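ADP-ribosylating toxin CARDS (Mycoplasma pneumoniae, PDB 4TLV) transfers ADP-ribose from NAD(+) to multiple target proteins as the main virulence factor of the bacterium and causes vacuolization in mammalian cells. Local coordinates at residues F441-G447 / T468-F474; G452-T456 / Q465-P469; L541-I546 / D580-D586. Numbering follows the deposited sequence.

Contact 1 (F441-G447 / T468-F474)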
loop_
_atom_site.group_PDB
_atom_site.type_symbol
_atom_site.label_atom_id
_atom_site.label_comp_id
_atom_site.label_asym_id
_atom_site.label_seq_id
_atom_site.Cartn_x
_atom_site.Cartn_y
_atom_site.Cartn_z
ATOM N N PHE A 441 6.752 -4.249 -3.454
ATOM C CA PHE A 441 6.739 -4.193 -4.915
ATOM C C PHE A 441 5.509 -3.452 -5.423
ATOM O O PHE A 441 4.393 -3.718 -4.969
ATOM C CB PHE A 441 6.704 -5.607 -5.512
ATOM C CG PHE A 441 7.766 -6.532 -4.979
ATOM C CD1 PHE A 441 9.009 -6.048 -4.581
ATOM C CD2 PHE A 441 7.525 -7.900 -4.916
ATOM C CE1 PHE A 441 9.992 -6.920 -4.098
ATOM C CE2 PHE A 441 8.503 -8.779 -4.450
ATOM C CZ PHE A 441 9.735 -8.283 -4.042
ATOM N N VAL A 442 5.714 -2.527 -6.362
ATOM C CA VAL A 442 4.601 -1.853 -7.047
ATOM C C VAL A 442 4.457 -2.428 -8.446
ATOM O O VAL A 442 5.455 -2.582 -9.159
ATOM C CB VAL A 442 4.834 -0.322 -7.209
ATOM C CG1 VAL A 442 3.617 0.332 -7.886
ATOM C CG2 VAL A 442 5.111 0.325 -5.864
ATOM N N ASP A 443 3.235 -2.792 -8.822
ATOM C CA ASP A 443 2.961 -3.218 -10.200
ATOM C C ASP A 443 2.925 -1.970 -11.072
ATOM O O ASP A 443 2.036 -1.129 -10.919
ATOM C CB ASP A 443 1.627 -3.971 -10.265
ATOM C CG ASP A 443 1.340 -4.575 -11.655
ATOM O OD1 ASP A 443 1.997 -4.198 -12.642
ATOM O OD2 ASP A 443 0.436 -5.433 -11.751
ATOM N N VAL A 444 3.927 -1.806 -11.934
ATOM C CA VAL A 444 4.012 -0.593 -12.750
ATOM C C VAL A 444 3.587 -0.850 -14.199
ATOM O O VAL A 444 3.301 0.091 -14.942
ATOM C CB VAL A 444 5.411 0.073 -12.678
ATOM C CG1 VAL A 444 5.661 0.656 -11.275
ATOM C CG2 VAL A 444 6.522 -0.926 -13.062
ATOM N N GLN A 445 3.528 -2.122 -14.595
ATOM C CA GLN A 445 2.923 -2.456 -15.874
ATOM C C GLN A 445 3.472 -1.582 -17.032
ATOM O O GLN A 445 2.702 -1.061 -17.842
ATOM C CB GLN A 445 1.412 -2.291 -15.744
ATOM C CG GLN A 445 0.580 -3.034 -16.765
ATOM C CD GLN A 445 -0.916 -2.999 -16.458
ATOM O OE1 GLN A 445 -1.404 -2.107 -15.756
ATOM N NE2 GLN A 445 -1.651 -3.972 -16.996
ATOM N N LEU A 446 4.794 -1.426 -17.106
ATOM C CA LEU A 446 5.397 -0.483 -18.067
ATOM C C LEU A 446 5.072 -0.860 -19.496
ATOM O O LEU A 446 5.043 -2.032 -19.842
ATOM C CB LEU A 446 6.914 -0.397 -17.916
ATOM C CG LEU A 446 7.443 -0.091 -16.511
ATOM C CD1 LEU A 446 8.951 0.012 -16.557
ATOM C CD2 LEU A 446 6.803 1.195 -15.944
ATOM N N GLY A 447 4.846 0.145 -20.332
ATOM C CA GLY A 447 4.602 -0.106 -21.741
ATOM C C GLY A 447 4.787 1.175 -22.526
ATOM O O GLY A 447 5.243 2.177 -21.994
ATOM N N THR A 468 0.711 -4.405 -21.725
ATOM C CA THR A 468 1.444 -5.111 -20.682
ATOM C C THR A 468 0.446 -5.712 -19.699
ATOM O O THR A 468 -0.458 -5.023 -19.231
ATOM C CB THR A 468 2.383 -4.155 -19.949
ATOM O OG1 THR A 468 3.320 -3.602 -20.884
ATOM C CG2 THR A 468 3.139 -4.883 -18.850
ATOM N N PRO A 469 0.582 -7.013 -19.403
ATOM C CA PRO A 469 -0.396 -7.590 -18.475
ATOM C C PRO A 469 -0.147 -7.164 -17.030
ATOM O O PRO A 469 0.964 -6.764 -16.665
ATOM C CB PRO A 469 -0.154 -9.093 -18.604
ATOM C CG PRO A 469 1.290 -9.200 -18.961
ATOM C CD PRO A 469 1.547 -8.017 -19.884
ATOM N N ASP A 470 -1.184 -7.268 -16.212
ATOM C CA ASP A 470 -1.036 -7.087 -14.776
ATOM C C ASP A 470 -0.094 -8.158 -14.237
ATOM O O ASP A 470 -0.034 -9.270 -14.764
ATOM C CB ASP A 470 -2.388 -7.239 -14.079
ATOM C CG ASP A 470 -3.390 -6.192 -14.516
ATOM O OD1 ASP A 470 -3.129 -4.992 -14.282
ATOM O OD2 ASP A 470 -4.435 -6.572 -15.082
ATOM N N GLY A 471 0.629 -7.816 -13.178
ATOM C CA GLY A 471 1.386 -8.794 -12.419
ATOM C C GLY A 471 2.689 -9.236 -13.056
ATOM O O GLY A 471 3.168 -10.354 -12.792
ATOM N N GLN A 472 3.288 -8.366 -13.868
ATOM C CA GLN A 472 4.489 -8.747 -14.619
ATOM C C GLN A 472 5.708 -7.840 -14.422
ATOM O O GLN A 472 6.832 -8.313 -14.251
ATOM C CB GLN A 472 4.171 -8.826 -16.119
ATOM C CG GLN A 472 5.302 -9.462 -16.904
ATOM C CD GLN A 472 4.936 -9.705 -18.334
ATOM O OE1 GLN A 472 4.548 -10.808 -18.715
ATOM N NE2 GLN A 472 5.042 -8.670 -19.139
ATOM N N ILE A 473 5.485 -6.534 -14.458
ATOM C CA ILE A 473 6.580 -5.587 -14.361
ATOM C C ILE A 473 6.382 -4.754 -13.118
ATOM O O ILE A 473 5.329 -4.138 -12.938
ATOM C CB ILE A 473 6.651 -4.674 -15.619
ATOM C CG1 ILE A 473 6.642 -5.548 -16.882
ATOM C CG2 ILE A 473 7.880 -3.787 -15.539
ATOM C CD1 ILE A 473 6.975 -4.829 -18.189
ATOM N N PHE A 474 7.402 -4.741 -12.276
ATOM C CA PHE A 474 7.309 -4.193 -10.932
ATOM C C PHE A 474 8.427 -3.229 -10.623
ATOM O O PHE A 474 9.489 -3.258 -11.241
ATOM C CB PHE A 474 7.400 -5.325 -9.907
ATOM C CG PHE A 474 6.292 -6.328 -10.011
ATOM C CD1 PHE A 474 6.410 -7.414 -10.867
ATOM C CD2 PHE A 474 5.140 -6.198 -9.245
ATOM C CE1 PHE A 474 5.410 -8.356 -10.962
ATOM C CE2 PHE A 474 4.128 -7.145 -9.341
ATOM C CZ PHE A 474 4.276 -8.234 -10.202
HETATM O O HOH W 1 2.657 -5.653 -14.796
#
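Where strand 441-443 ends, its backbone turns away from strand 473-476, and the two segments are held together there by one carbonyl with two donors. I473 O accepts both V444 N (2.9 Å) and Q445 N (3.2 Å), just past the antiparallel non-hydrogen-bonded pair D443–F474; the psi of V444, -16°, turns these consecutive amides to the same acceptor, and Q445, in the left-handed region, then redirects the chain. V442 O meets F474 CA at 3.0 Å, a CA-H...O contact. The carboxylate of D443 ties down the loop before the second strand: D443 OD2 takes the amide of G471 N at 2.8 Å, while D443 OD1 accepts a hydrogen bond from a water at 2.7 Å that also donates to P469 O and receives Q472 N. These strands begin the C-terminal beta-trefoil, the D3 domain, in an antiparallel sheet with 441-443 as an outermost strand; F483 of the next strand meets the rings of both F441 and F474. At the far end of 441-447, T468 OG1 donates to L446 O (2.6 Å) and T468 O accepts Q445 NE2 (2.7 Å). Between these polar ties, I473 CG2 packs on L446 CG at 3.8 Å and on V444 CG2 at 4.0 Å.

Contact 2 (G452-T456 / Q465-P469)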
loop_
_atom_site.group_PDB
_atom_site.type_symbol
_atom_site.label_atom_id
_atom_site.label_comp_id
_atom_site.label_asym_id
_atom_site.label_seq_id
_atom_site.Cartn_x
_atom_site.Cartn_y
_atom_site.Cartn_z
ATOM N N GLY A 452 -2.741 4.494 -31.119
ATOM C CA GLY A 452 -3.848 3.643 -30.730
ATOM C C GLY A 452 -3.465 2.226 -30.343
ATOM O O GLY A 452 -4.300 1.474 -29.841
ATOM N N TYR A 453 -2.210 1.861 -30.569
ATOM C CA TYR A 453 -1.730 0.520 -30.237
ATOM C C TYR A 453 -0.834 0.502 -28.999
ATOM O O TYR A 453 0.036 1.357 -28.840
ATOM C CB TYR A 453 -0.963 -0.082 -31.426
ATOM C CG TYR A 453 -1.823 -0.274 -32.655
ATOM C CD1 TYR A 453 -2.693 -1.351 -32.756
ATOM C CD2 TYR A 453 -1.784 0.640 -33.703
ATOM C CE1 TYR A 453 -3.492 -1.528 -33.879
ATOM C CE2 TYR A 453 -2.574 0.466 -34.830
ATOM C CZ TYR A 453 -3.423 -0.617 -34.909
ATOM O OH TYR A 453 -4.205 -0.788 -36.030
ATOM N N TYR A 454 -1.028 -0.498 -28.144
ATOM C CA TYR A 454 -0.147 -0.705 -26.991
ATOM C C TYR A 454 1.010 -1.664 -27.267
ATOM O O TYR A 454 0.861 -2.657 -27.987
ATOM C CB TYR A 454 -0.953 -1.230 -25.797
ATOM C CG TYR A 454 -1.970 -0.246 -25.282
ATOM C CD1 TYR A 454 -3.196 -0.095 -25.914
ATOM C CD2 TYR A 454 -1.696 0.550 -24.175
ATOM C CE1 TYR A 454 -4.131 0.807 -25.453
ATOM C CE2 TYR A 454 -2.631 1.462 -23.701
ATOM C CZ TYR A 454 -3.844 1.586 -24.344
ATOM O OH TYR A 454 -4.780 2.485 -23.880
ATOM N N TYR A 455 2.152 -1.371 -26.660
ATOM C CA TYR A 455 3.315 -2.241 -26.714
ATOM C C TYR A 455 3.848 -2.540 -25.323
ATOM O O TYR A 455 3.697 -1.740 -24.399
ATOM C CB TYR A 455 4.421 -1.594 -27.523
ATOM C CG TYR A 455 4.044 -1.401 -28.978
ATOM C CD1 TYR A 455 3.327 -0.282 -29.382
ATOM C CD2 TYR A 455 4.406 -2.341 -29.940
ATOM C CE1 TYR A 455 2.977 -0.091 -30.724
ATOM C CE2 TYR A 455 4.063 -2.163 -31.285
ATOM C CZ TYR A 455 3.357 -1.042 -31.665
ATOM O OH TYR A 455 3.018 -0.874 -32.992
ATOM N N THR A 456 4.507 -3.684 -25.207
ATOM C CA THR A 456 5.030 -4.175 -23.940
ATOM C C THR A 456 6.498 -4.583 -24.130
ATOM O O THR A 456 6.889 -5.058 -25.204
ATOM C CB THR A 456 4.170 -5.358 -23.424
ATOM O OG1 THR A 456 4.520 -5.665 -22.071
ATOM C CG2 THR A 456 4.364 -6.606 -24.304
ATOM N N GLN A 465 3.575 -6.261 -29.530
ATOM C CA GLN A 465 2.406 -5.411 -29.658
ATOM C C GLN A 465 1.230 -5.989 -28.897
ATOM O O GLN A 465 0.478 -6.812 -29.412
ATOM C CB GLN A 465 2.042 -5.183 -31.130
ATOM C CG GLN A 465 1.097 -3.999 -31.350
ATOM C CD GLN A 465 -0.349 -4.329 -31.056
ATOM O OE1 GLN A 465 -0.991 -5.077 -31.797
ATOM N NE2 GLN A 465 -0.883 -3.753 -29.980
ATOM N N MET A 466 1.097 -5.549 -27.652
ATOM C CA MET A 466 -0.020 -5.899 -26.791
ATOM C C MET A 466 0.123 -5.061 -25.520
ATOM O O MET A 466 1.202 -4.535 -25.222
ATOM C CB MET A 466 -0.014 -7.398 -26.457
ATOM C CG MET A 466 1.255 -7.864 -25.762
ATOM S SD MET A 466 1.282 -9.617 -25.279
ATOM C CE MET A 466 0.633 -9.527 -23.613
ATOM N N LYS A 467 -0.959 -4.938 -24.770
ATOM C CA LYS A 467 -0.903 -4.186 -23.537
ATOM C C LYS A 467 -0.168 -5.033 -22.495
ATOM O O LYS A 467 -0.360 -6.244 -22.425
ATOM C CB LYS A 467 -2.310 -3.807 -23.076
ATOM C CG LYS A 467 -2.322 -2.711 -22.010
ATOM C CD LYS A 467 -3.743 -2.274 -21.667
ATOM C CE LYS A 467 -3.759 -1.362 -20.440
ATOM N NZ LYS A 467 -5.125 -0.830 -20.150
ATOM N N THR A 468 0.711 -4.405 -21.725
ATOM C CA THR A 468 1.444 -5.111 -20.682
ATOM C C THR A 468 0.446 -5.712 -19.699
ATOM O O THR A 468 -0.458 -5.023 -19.231
ATOM C CB THR A 468 2.383 -4.155 -19.949
ATOM O OG1 THR A 468 3.320 -3.602 -20.884
ATOM C CG2 THR A 468 3.139 -4.883 -18.850
ATOM N N PRO A 469 0.582 -7.013 -19.403
ATOM C CA PRO A 469 -0.396 -7.590 -18.475
ATOM C C PRO A 469 -0.147 -7.164 -17.030
ATOM O O PRO A 469 0.964 -6.764 -16.665
ATOM C CB PRO A 469 -0.154 -9.093 -18.604
ATOM C CG PRO A 469 1.290 -9.200 -18.961
ATOM C CD PRO A 469 1.547 -8.017 -19.884
HETATM O O HOH W 2 -3.130 -2.510 -28.622
HETATM O O HOH W 3 1.201 -1.679 -22.736
#
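This is a mixed polar and aromatic strand-to-loop contact at the periphery of the D3 beta-trefoil domain, where the middle strand of a small three-stranded antiparallel sheet, 453-457, meets the chain that has just left one of its two outer strands, 463-464. The end-to-end directions of the two segments differ by 60°, and regular pairing gives way: Y454 O and M466 N come within 2.9 Å, but the angle is too poor for a hydrogen bond. The side chain of Q465 supplies one instead, from Q465 NE2 to Y454 O at 2.9 Å, and a water accepting from Y454 N also takes a weak bond from Q465 NE2. A second water joins Y455 O to T468 N. Aromatic faces carry the aliphatic stems of their neighbours. Q465 CG sits 3.9 Å from the centroid of the Y455 ring in a CH-pi contact, and K467 CD lies over one face of the Y454 ring, while the more distant K467 NZ adds at most a weak cation-pi attraction. T456 OG1 and T468 OG1 are hydrogen-bonded at 2.7 Å, and T468 OG1 also binds L446 O. Because a glutamine side chain and two waters serve backbone groups left without a direct bond across the two segments, the loop is held against the strand without extending its ladder.

Contact 3 (L541-I546 / D580-D586)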
loop_
_atom_site.group_PDB
_atom_site.type_symbol
_atom_site.label_atom_id
_atom_site.label_comp_id
_atom_site.label_asym_id
_atom_site.label_seq_id
_atom_site.Cartn_x
_atom_site.Cartn_y
_atom_site.Cartn_z
ATOM N N LEU A 541 -4.438 8.611 -20.820
ATOM C CA LEU A 541 -3.289 7.756 -20.489
ATOM C C LEU A 541 -2.363 8.336 -19.420
ATOM O O LEU A 541 -2.224 9.550 -19.302
ATOM C CB LEU A 541 -2.479 7.423 -21.747
ATOM C CG LEU A 541 -3.277 6.710 -22.851
ATOM C CD1 LEU A 541 -2.438 6.579 -24.108
ATOM C CD2 LEU A 541 -3.765 5.335 -22.396
ATOM N N ASN A 542 -1.704 7.447 -18.675
ATOM C CA ASN A 542 -0.770 7.826 -17.611
ATOM C C ASN A 542 0.678 7.622 -18.072
ATOM O O ASN A 542 1.152 6.483 -18.165
ATOM C CB ASN A 542 -1.060 6.985 -16.358
ATOM C CG ASN A 542 -0.436 7.561 -15.103
ATOM O OD1 ASN A 542 -0.431 8.778 -14.897
ATOM N ND2 ASN A 542 0.094 6.684 -14.251
ATOM N N PHE A 543 1.368 8.724 -18.384
ATOM C CA PHE A 543 2.757 8.669 -18.851
ATOM C C PHE A 543 3.721 9.247 -17.818
ATOM O O PHE A 543 3.362 10.152 -17.047
ATOM C CB PHE A 543 2.928 9.510 -20.129
ATOM C CG PHE A 543 2.223 8.963 -21.329
ATOM C CD1 PHE A 543 2.587 7.737 -21.877
ATOM C CD2 PHE A 543 1.241 9.710 -21.960
ATOM C CE1 PHE A 543 1.945 7.252 -23.016
ATOM C CE2 PHE A 543 0.599 9.231 -23.090
ATOM C CZ PHE A 543 0.951 8.004 -23.617
ATOM N N ARG A 544 4.951 8.737 -17.821
ATOM C CA ARG A 544 6.062 9.326 -17.085
ATOM C C ARG A 544 7.339 9.200 -17.910
ATOM O O ARG A 544 7.449 8.323 -18.767
ATOM C CB ARG A 544 6.300 8.586 -15.762
ATOM C CG ARG A 544 5.132 8.623 -14.769
ATOM C CD ARG A 544 4.946 10.039 -14.181
ATOM N NE ARG A 544 3.949 10.002 -13.097
ATOM C CZ ARG A 544 2.633 9.960 -13.287
ATOM N NH1 ARG A 544 2.116 9.973 -14.518
ATOM N NH2 ARG A 544 1.819 9.920 -12.238
ATOM N N HIS A 545 8.309 10.059 -17.628
ATOM C CA HIS A 545 9.684 9.814 -18.039
ATOM C C HIS A 545 10.353 8.929 -16.980
ATOM O O HIS A 545 9.992 8.977 -15.805
ATOM C CB HIS A 545 10.449 11.132 -18.199
ATOM C CG HIS A 545 9.947 11.976 -19.330
ATOM N ND1 HIS A 545 10.047 13.351 -19.342
ATOM C CD2 HIS A 545 9.305 11.636 -20.473
ATOM C CE1 HIS A 545 9.506 13.822 -20.454
ATOM N NE2 HIS A 545 9.049 12.802 -21.158
ATOM N N ILE A 546 11.313 8.116 -17.404
ATOM C CA ILE A 546 12.038 7.240 -16.484
ATOM C C ILE A 546 13.535 7.460 -16.658
ATOM O O ILE A 546 14.037 7.437 -17.775
ATOM C CB ILE A 546 11.662 5.747 -16.701
ATOM C CG1 ILE A 546 10.159 5.546 -16.463
ATOM C CG2 ILE A 546 12.491 4.840 -15.781
ATOM C CD1 ILE A 546 9.655 4.142 -16.749
ATOM N N ASP A 580 9.614 8.955 -25.635
ATOM C CA ASP A 580 10.123 9.053 -24.273
ATOM C C ASP A 580 9.024 8.958 -23.216
ATOM O O ASP A 580 9.304 8.919 -22.021
ATOM C CB ASP A 580 11.007 10.294 -24.074
ATOM C CG ASP A 580 10.253 11.601 -24.191
ATOM O OD1 ASP A 580 9.021 11.613 -24.419
ATOM O OD2 ASP A 580 10.923 12.652 -24.042
ATOM N N LYS A 581 7.778 8.887 -23.655
ATOM C CA LYS A 581 6.681 8.716 -22.713
ATOM C C LYS A 581 6.452 7.228 -22.464
ATOM O O LYS A 581 6.111 6.488 -23.388
ATOM C CB LYS A 581 5.410 9.380 -23.233
ATOM C CG LYS A 581 5.536 10.890 -23.387
ATOM C CD LYS A 581 4.238 11.491 -23.907
ATOM C CE LYS A 581 4.021 11.129 -25.363
ATOM N NZ LYS A 581 2.775 10.343 -25.524
ATOM N N ILE A 582 6.654 6.802 -21.219
ATOM C CA ILE A 582 6.434 5.414 -20.839
ATOM C C ILE A 582 5.083 5.298 -20.123
ATOM O O ILE A 582 4.780 6.104 -19.243
ATOM C CB ILE A 582 7.568 4.896 -19.909
ATOM C CG1 ILE A 582 8.962 5.270 -20.448
ATOM C CG2 ILE A 582 7.424 3.369 -19.650
ATOM C CD1 ILE A 582 9.233 4.758 -21.895
ATOM N N LEU A 583 4.266 4.313 -20.498
ATOM C CA LEU A 583 3.017 4.064 -19.779
ATOM C C LEU A 583 3.327 3.435 -18.423
ATOM O O LEU A 583 4.120 2.492 -18.348
ATOM C CB LEU A 583 2.114 3.100 -20.555
ATOM C CG LEU A 583 1.473 3.593 -21.851
ATOM C CD1 LEU A 583 0.881 2.414 -22.616
ATOM C CD2 LEU A 583 0.393 4.600 -21.513
ATOM N N VAL A 584 2.674 3.935 -17.375
ATOM C CA VAL A 584 2.800 3.383 -16.022
ATOM C C VAL A 584 1.403 3.229 -15.409
ATOM O O VAL A 584 0.542 4.097 -15.583
ATOM C CB VAL A 584 3.637 4.306 -15.101
ATOM C CG1 VAL A 584 4.122 3.529 -13.859
ATOM C CG2 VAL A 584 4.844 4.889 -15.849
ATOM N N LYS A 585 1.184 2.136 -14.686
ATOM C CA LYS A 585 -0.131 1.848 -14.123
ATOM C C LYS A 585 -0.662 3.041 -13.307
ATOM O O LYS A 585 0.032 3.574 -12.445
ATOM C CB LYS A 585 -0.055 0.580 -13.261
ATOM C CG LYS A 585 -1.378 0.158 -12.577
ATOM C CD LYS A 585 -1.257 -1.279 -12.019
ATOM C CE LYS A 585 -2.383 -1.629 -11.045
ATOM N NZ LYS A 585 -3.714 -1.458 -11.684
ATOM N N ASP A 586 -1.885 3.456 -13.578
ATOM C CA ASP A 586 -2.480 4.568 -12.835
ATOM C C ASP A 586 -2.421 4.295 -11.347
ATOM O O ASP A 586 -2.823 3.220 -10.915
ATOM C CB ASP A 586 -3.949 4.745 -13.203
ATOM C CG ASP A 586 -4.152 5.763 -14.291
ATOM O OD1 ASP A 586 -3.996 5.394 -15.474
ATOM O OD2 ASP A 586 -4.473 6.927 -13.960
HETATM O O HOH W 4 11.547 8.537 -20.364
#
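Two backbone hydrogen bonds join strand 543-548 to strand 578-583 in the antiparallel sheet of the D3 beta-trefoil, and a third continues the pairing just past their ends. R544 and I582 form the hydrogen-bonded pair, with R544 N to I582 O and I582 N to R544 O both 3.0 Å; next comes the non-hydrogen-bonded pair F543–L583, and then V584 N donates to N542 O at 3.1 Å. CA-H...O contacts fill the intervals, from F543 CA to I582 O (3.3 Å) and from L583 CA to N542 O (3.5 Å). A water bridges I546 N and D580 O at the other end.

Side-chain polar groups add to the pairing. N542 ND2 gives a hydrogen bond to V584 O at 2.9 Å, while N542 OD1 accepts R544 NH1 at 2.8 Å; R544 NH1 also donates to F543 O (2.8 Å), and the NH2 of the same guanidinium forms a salt bridge with D589. H545 ND1 is hydrogen-bonded to D531.

Apolar contacts lie on both faces. On that of F543 and L583, F543 CE1 meets L583 CD2 at 3.4 Å, and L541 CB approaches L583 CD2 at 4.0 Å. On the face of R544 and I582, I546 CD1 packs on I582 CG2 at 3.7 Å.

The F543 ring takes part in a cation-pi interaction: K581 NZ stands 3.8 Å from its centroid over the face, with K581 CD in CH-pi contact at 4.2 Å. The ring thus receives both the charged end and the aliphatic part of the lysine, adding a cation-pi attraction to a pairing already joined by backbone hydrogen bonds and apolar contacts.

In the fold
All three contacts belong to the D3 beta-trefoil domain and lie on the same side of the chain's centre, their own centres about 12 to 13 Å apart. Contacts 1 and 2 share T468 and P469; 452-456 and most of 465-469 lie between the two segments of contact 1, so contact 2 falls within the chain that contact 1 spans. Contact 3 comes later in sequence, after both have closed, and reaches the same antiparallel sheet as contact 1. G447 O with L583 N and V444 O with K585 N probably hydrogen-bond contacts 1 and 3, tying the beginning and end of the D3 chain side by side, with Y454 of contact 2 packing against L541 and L583.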